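Local coordinates for alpha,alpha-trehalose-phosphate synthase (UDP-forming) (Burkholderia xenovorans, PDB 5V0T), which belongs to glycosyltransferase family 20 and has the two-domain GT-B fold, holding bound ligands in the cleft between its domains, at residues F89-L94 with P313-M318. Numbering follows the deposited sequence.
Sequences FSNATL and PTRADM. With G6P (6-O-phosphono-alpha-D-glucopyranose), chain J.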
loop_
_atom_site.group_PDB
_atom_site.type_symbol
_atom_site.label_atom_id
_atom_site.label_comp_id
_atom_site.label_asym_id
_atom_site.label_seq_id
_atom_site.Cartn_x
_atom_site.Cartn_y
_atom_site.Cartn_z
ATOM N N PHE A 89 -4.601 15.109 10.416
ATOM C CA PHE A 89 -3.442 14.451 11.001
ATOM C C PHE A 89 -3.030 13.213 10.214
ATOM O O PHE A 89 -1.837 13.008 9.976
ATOM C CB PHE A 89 -3.696 14.093 12.461
ATOM C CG PHE A 89 -2.445 13.736 13.200
ATOM C CD1 PHE A 89 -1.526 14.732 13.554
ATOM C CD2 PHE A 89 -2.177 12.420 13.540
ATOM C CE1 PHE A 89 -0.354 14.419 14.216
ATOM C CE2 PHE A 89 -1.022 12.093 14.228
ATOM C CZ PHE A 89 -0.101 13.096 14.563
ATOM N N SER A 90 -3.988 12.371 9.801
ATOM C CA SER A 90 -3.607 11.136 9.111
ATOM C C SER A 90 -2.867 11.429 7.808
ATOM O O SER A 90 -1.750 10.948 7.593
ATOM C CB SER A 90 -4.833 10.259 8.845
ATOM O OG SER A 90 -5.374 9.758 10.066
ATOM N N ASN A 91 -3.456 12.235 6.931
ATOM C CA ASN A 91 -2.880 12.361 5.597
ATOM C C ASN A 91 -2.063 13.621 5.368
ATOM O O ASN A 91 -1.350 13.694 4.363
ATOM C CB ASN A 91 -3.992 12.231 4.562
ATOM C CG ASN A 91 -4.480 10.801 4.475
ATOM O OD1 ASN A 91 -3.723 9.895 4.771
ATOM N ND2 ASN A 91 -5.733 10.595 4.103
ATOM N N ALA A 92 -2.129 14.617 6.260
ATOM C CA ALA A 92 -1.254 15.774 6.123
ATOM C C ALA A 92 -0.060 15.718 7.062
ATOM O O ALA A 92 0.923 16.436 6.841
ATOM C CB ALA A 92 -2.026 17.083 6.358
ATOM N N THR A 93 -0.104 14.865 8.083
ATOM C CA THR A 93 1.031 14.689 8.975
ATOM C C THR A 93 1.646 13.304 8.833
ATOM O O THR A 93 2.820 13.190 8.457
ATOM C CB THR A 93 0.624 14.936 10.435
ATOM O OG1 THR A 93 0.144 16.277 10.571
ATOM C CG2 THR A 93 1.818 14.712 11.366
ATOM N N LEU A 94 0.878 12.248 9.128
ATOM C CA LEU A 94 1.453 10.907 9.233
ATOM C C LEU A 94 1.893 10.384 7.875
ATOM O O LEU A 94 3.010 9.868 7.735
ATOM C CB LEU A 94 0.452 9.935 9.869
ATOM C CG LEU A 94 0.155 10.179 11.355
ATOM C CD1 LEU A 94 -0.840 9.145 11.938
ATOM C CD2 LEU A 94 1.450 10.233 12.160
ATOM N N PRO A 313 -7.256 8.997 -9.348
ATOM C CA PRO A 313 -7.334 10.022 -8.306
ATOM C C PRO A 313 -7.243 9.393 -6.926
ATOM O O PRO A 313 -7.744 8.291 -6.685
ATOM C CB PRO A 313 -8.718 10.650 -8.525
ATOM C CG PRO A 313 -9.110 10.246 -9.936
ATOM C CD PRO A 313 -8.490 8.923 -10.158
ATOM N N THR A 314 -6.608 10.122 -6.020
ATOM C CA THR A 314 -6.576 9.746 -4.620
ATOM C C THR A 314 -6.559 11.028 -3.798
ATOM O O THR A 314 -5.857 11.978 -4.148
ATOM C CB THR A 314 -5.352 8.865 -4.331
ATOM O OG1 THR A 314 -5.339 8.489 -2.952
ATOM C CG2 THR A 314 -4.053 9.598 -4.664
ATOM N N ARG A 315 -7.358 11.074 -2.734
ATOM C CA ARG A 315 -7.282 12.172 -1.759
ATOM C C ARG A 315 -7.301 13.545 -2.451
ATOM O O ARG A 315 -6.529 14.454 -2.134
ATOM C CB ARG A 315 -6.043 11.995 -0.873
ATOM C CG ARG A 315 -6.066 10.675 -0.088
ATOM C CD ARG A 315 -4.712 10.262 0.537
ATOM N NE ARG A 315 -4.719 8.845 0.911
ATOM C CZ ARG A 315 -3.646 8.163 1.308
ATOM N NH1 ARG A 315 -2.460 8.768 1.420
ATOM N NH2 ARG A 315 -3.757 6.869 1.596
ATOM N N ALA A 316 -8.213 13.694 -3.417
ATOM C CA ALA A 316 -8.125 14.810 -4.354
ATOM C C ALA A 316 -8.493 16.150 -3.738
ATOM O O ALA A 316 -8.226 17.182 -4.363
ATOM C CB ALA A 316 -9.010 14.548 -5.583
ATOM N N ASP A 317 -9.090 16.171 -2.544
ATOM C CA ASP A 317 -9.437 17.429 -1.897
ATOM C C ASP A 317 -8.284 17.995 -1.077
ATOM O O ASP A 317 -8.485 18.916 -0.281
ATOM C CB ASP A 317 -10.701 17.265 -1.044
ATOM C CG ASP A 317 -10.599 16.133 -0.025
ATOM O OD1 ASP A 317 -9.516 15.551 0.130
ATOM O OD2 ASP A 317 -11.619 15.816 0.621
ATOM N N MET A 318 -7.075 17.477 -1.278
ATOM C CA MET A 318 -5.886 17.930 -0.577
ATOM C C MET A 318 -4.957 18.628 -1.557
ATOM O O MET A 318 -4.677 18.096 -2.636
ATOM C CB MET A 318 -5.176 16.762 0.099
ATOM C CG MET A 318 -5.943 16.256 1.302
ATOM S SD MET A 318 -5.037 14.935 2.063
ATOM C CE MET A 318 -3.822 15.876 3.003
HETATM C C1 G6P J . -2.727 2.940 1.318
HETATM C C2 G6P J . -2.969 2.982 2.818
HETATM C C3 G6P J . -4.393 2.522 3.141
HETATM C C4 G6P J . -5.387 3.370 2.343
HETATM C C5 G6P J . -5.046 3.292 0.854
HETATM C C6 G6P J . -6.055 4.094 0.030
HETATM O O1 G6P J . -2.867 1.585 0.911
HETATM O O2 G6P J . -1.992 2.162 3.484
HETATM O O3 G6P J . -4.609 2.718 4.549
HETATM O O4 G6P J . -6.726 2.870 2.540
HETATM O O5 G6P J . -3.701 3.747 0.636
HETATM O O6 G6P J . -6.109 5.450 0.505
HETATM P P G6P J . -7.514 6.064 0.998
HETATM O O1P G6P J . -8.342 6.274 -0.245
HETATM O O2P G6P J . -7.127 7.320 1.726
HETATM O O3P G6P J . -8.105 5.004 1.901
#
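The side chain of R315 reaches across to N91 on helix 79-98 and continues past it to the bound 6-O-phosphono-alpha-D-glucopyranose. Its CB points toward the helix; with CG anti to the carbonyl carbon (chi1 -60°), the chain then runs extended to NE and carries the guanidinium to the phosphate. CG skirts phosphate oxygen O2P; R315 CD rests 3.7 Å from N91 ND2. R315 NE donates to O2P of the ligand at 3.0 Å (N-H...O 152°). At the tip, NH2 of R315 bonds the ligand's ester oxygen O6, also at 3.0 Å, with a weak second bond to O2P, while NH1 is hydrogen-bonded to the hydroxyl of Y321. N91 OD1 lies over one face of the guanidinium, offset toward its rim, with the two planes 12° apart; this oxygen accepts a hydrogen bond from the Y141 hydroxyl. W95 adds a cation-pi contact to R315. In the GT-B fold the meeting is one between domains: helix 79-98 belongs to the N-terminal Rossmann-like half, and the loop after strand 305-310 to the C-terminal one. The ligand is also hydrogen-bonded to Y86, D140 and R18 of the N-terminal half, so both domains hold it. Beyond R315 a type I turn leads to M318, the N-cap of helix 319-339. Bent at chi3, M318 lays SD 3.8 Å from N91 CB. M318 CE sits 3.6 Å from N91 O and makes an apolar contact with A92 CB.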